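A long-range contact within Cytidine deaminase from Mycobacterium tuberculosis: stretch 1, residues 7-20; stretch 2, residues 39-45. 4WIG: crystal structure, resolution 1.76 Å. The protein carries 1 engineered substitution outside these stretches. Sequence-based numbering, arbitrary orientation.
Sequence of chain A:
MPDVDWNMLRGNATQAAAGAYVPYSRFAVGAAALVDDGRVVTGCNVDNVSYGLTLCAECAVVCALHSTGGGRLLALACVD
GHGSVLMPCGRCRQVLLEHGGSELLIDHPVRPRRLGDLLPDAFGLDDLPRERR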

# COMPACT_ATOMS: atom_id res chain seq x y z
N ASN A 7 -6.14 26.49 15.04
CA ASN A 7 -5.38 26.33 16.27
C ASN A 7 -5.81 25.06 17.02
O ASN A 7 -4.97 24.30 17.51
CB ASN A 7 -5.51 27.56 17.17
CG ASN A 7 -4.58 27.52 18.36
OD1 ASN A 7 -5.03 27.58 19.50
ND2 ASN A 7 -3.28 27.38 18.11
N MET A 8 -7.11 24.84 17.08
CA MET A 8 -7.66 23.63 17.68
C MET A 8 -7.29 22.36 16.90
O MET A 8 -6.92 21.35 17.48
CB MET A 8 -9.19 23.75 17.80
CG MET A 8 -9.90 22.50 18.32
SD MET A 8 -10.26 21.23 17.08
CE MET A 8 -11.40 22.08 15.99
N LEU A 9 -7.39 22.41 15.57
CA LEU A 9 -7.09 21.23 14.75
C LEU A 9 -5.61 20.88 14.81
O LEU A 9 -5.24 19.72 14.95
CB LEU A 9 -7.49 21.44 13.30
CG LEU A 9 -8.93 21.15 12.96
CD1 LEU A 9 -9.11 21.39 11.46
CD2 LEU A 9 -9.30 19.72 13.34
N ARG A 10 -4.78 21.91 14.70
CA ARG A 10 -3.34 21.75 14.78
C ARG A 10 -2.95 21.18 16.15
O ARG A 10 -2.07 20.32 16.24
CB ARG A 10 -2.66 23.09 14.50
CG ARG A 10 -1.35 22.99 13.76
CD ARG A 10 -0.72 24.36 13.54
NE ARG A 10 -1.07 24.95 12.24
CZ ARG A 10 -0.56 26.09 11.78
NH1 ARG A 10 0.32 26.78 12.50
NH2 ARG A 10 -0.92 26.54 10.59
N GLY A 11 -3.61 21.63 17.20
CA GLY A 11 -3.34 21.14 18.55
C GLY A 11 -3.68 19.67 18.72
O GLY A 11 -2.91 18.90 19.30
N ASN A 12 -4.84 19.28 18.20
CA ASN A 12 -5.26 17.89 18.26
C ASN A 12 -4.35 17.00 17.39
O ASN A 12 -4.09 15.84 17.75
CB ASN A 12 -6.74 17.75 17.83
CG ASN A 12 -7.71 18.14 18.94
OD1 ASN A 12 -8.09 19.30 19.10
ND2 ASN A 12 -8.10 17.17 19.72
N ALA A 13 -3.88 17.53 16.27
CA ALA A 13 -2.94 16.81 15.42
C ALA A 13 -1.62 16.56 16.18
O ALA A 13 -1.08 15.46 16.15
CB ALA A 13 -2.67 17.57 14.14
N THR A 14 -1.15 17.59 16.88
CA THR A 14 0.06 17.49 17.71
C THR A 14 -0.10 16.43 18.79
O THR A 14 0.77 15.57 18.98
CB THR A 14 0.38 18.88 18.32
OG1 THR A 14 0.47 19.83 17.25
CG2 THR A 14 1.69 18.86 19.10
N GLN A 15 -1.24 16.45 19.48
CA GLN A 15 -1.54 15.46 20.49
C GLN A 15 -1.58 14.06 19.87
O GLN A 15 -1.06 13.11 20.44
CB GLN A 15 -2.88 15.79 21.17
CG GLN A 15 -3.07 15.21 22.56
CD GLN A 15 -3.22 13.70 22.56
OE1 GLN A 15 -2.51 12.99 23.29
NE2 GLN A 15 -4.14 13.19 21.74
N ALA A 16 -2.18 13.94 18.69
CA ALA A 16 -2.27 12.66 18.00
C ALA A 16 -0.89 12.08 17.68
O ALA A 16 -0.68 10.88 17.80
CB ALA A 16 -3.10 12.80 16.73
N ALA A 17 0.06 12.93 17.32
CA ALA A 17 1.41 12.53 16.95
C ALA A 17 2.14 11.83 18.09
O ALA A 17 3.02 10.99 17.84
CB ALA A 17 2.21 13.73 16.49
N ALA A 18 1.76 12.15 19.33
CA ALA A 18 2.39 11.55 20.50
C ALA A 18 2.14 10.04 20.56
O ALA A 18 2.91 9.30 21.17
CB ALA A 18 1.92 12.23 21.78
N GLY A 19 1.06 9.60 19.92
CA GLY A 19 0.71 8.20 19.83
C GLY A 19 1.43 7.39 18.75
O GLY A 19 1.32 6.15 18.74
N ALA A 20 2.16 8.09 17.87
CA ALA A 20 2.83 7.48 16.72
C ALA A 20 3.66 6.27 17.09
O ALA A 20 4.44 6.31 18.04
CB ALA A 20 3.72 8.48 15.99
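Stretch 2, residues 39-45: RVVTGCN

Stretch 2 is an extended strand, residues 40 to 44, laid along one side of the helix that fills most of stretch 1. The two run in the same general sense: their N-to-C directions differ by 39°, a signed crossing angle of -39°, and the axes come within 7.3 Å. The spacing tightens toward the C-terminal end, from 8.0 Å between the CA atoms of Leu9 and Val40 to 5.1 Å between those of Ala20 and Cys44. At this end a type I turn spans Ala17 to Ala20, with Ala20 N hydrogen-bonded to Ala17 O at 3.0 Å, and Ala20 takes an extended conformation.

The strand's alternation sets the pattern. Val40, Thr42 and Cys44 direct their CA-to-CB bonds toward stretch 1, while Val41 points away and touches nothing in stretch 1. At the wide end, larger side chains span the gap: Val40 CG2 packs on Met8 SD at 3.9 Å, and Val40 CG1 lies 4.2 Å from Leu9 CD2. Two residues on, Thr42 offers its methyl to the helix, CG2 lying 4.2 Å from Asn12 O.

Ala16 marks the change to close packing. Its CB meets Thr42 CB at 3.9 Å and Gly43 O at 3.5 Å, so a single methyl touches both side chain and backbone of the strand. Cys44 CB sits 3.3 Å from Ala16 O, and Cys44 SG, with chi1 in the p well, reaches the turn, 3.6 Å from Gly19 C. Beyond the strand, Asn45 OD1 lies 3.3 Å from Ala20 CB, and Ala20 CA makes a CA-H...O contact with Asn45 O at 3.6 Å.

No hydrogen bond joins the stretches. On stretch 1, Met8 and Leu9 reach across at the wide end, whereas Ala16, Gly19 and Ala20 make the contacts at the narrow end, where Cys44 and Asn45 come against them.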

# COMPACT_ATOMS: atom_id res chain seq x y z
N ARG A 39 -17.69 16.90 14.77
CA ARG A 39 -16.75 16.17 15.63
C ARG A 39 -15.37 16.22 15.00
O ARG A 39 -15.23 16.52 13.82
CB ARG A 39 -17.18 14.72 15.89
CG ARG A 39 -16.95 13.75 14.74
CD ARG A 39 -17.43 12.35 15.07
NE ARG A 39 -17.11 11.38 14.02
CZ ARG A 39 -17.77 11.22 12.87
NH1 ARG A 39 -18.82 11.98 12.56
NH2 ARG A 39 -17.37 10.29 12.02
N VAL A 40 -14.36 15.94 15.82
CA VAL A 40 -12.98 15.88 15.34
C VAL A 40 -12.48 14.45 15.48
O VAL A 40 -12.70 13.80 16.49
CB VAL A 40 -12.08 16.86 16.13
CG1 VAL A 40 -10.61 16.64 15.81
CG2 VAL A 40 -12.47 18.30 15.79
N VAL A 41 -11.81 13.95 14.44
CA VAL A 41 -11.22 12.62 14.47
C VAL A 41 -9.72 12.75 14.28
O VAL A 41 -9.26 13.72 13.67
CB VAL A 41 -11.84 11.70 13.38
CG1 VAL A 41 -13.30 11.47 13.70
CG2 VAL A 41 -11.69 12.30 11.99
N THR A 42 -8.95 11.81 14.83
CA THR A 42 -7.49 11.91 14.80
C THR A 42 -6.83 10.62 14.33
O THR A 42 -7.44 9.57 14.29
CB THR A 42 -6.90 12.30 16.18
OG1 THR A 42 -7.17 11.27 17.13
CG2 THR A 42 -7.44 13.61 16.68
N GLY A 43 -5.56 10.73 13.97
CA GLY A 43 -4.79 9.61 13.50
C GLY A 43 -3.32 9.88 13.67
O GLY A 43 -2.88 11.04 13.70
N CYS A 44 -2.54 8.81 13.79
CA CYS A 44 -1.10 8.91 13.82
C CYS A 44 -0.50 7.85 12.92
O CYS A 44 -1.16 6.85 12.60
CB CYS A 44 -0.56 8.78 15.24
SG CYS A 44 -0.94 7.23 16.08
N ASN A 45 0.73 8.07 12.49
CA ASN A 45 1.39 7.05 11.67
C ASN A 45 1.83 5.80 12.45
O ASN A 45 1.99 5.80 13.68
CB ASN A 45 2.52 7.64 10.79
CG ASN A 45 3.64 8.28 11.58
OD1 ASN A 45 3.46 8.70 12.72
ND2 ASN A 45 4.81 8.35 10.97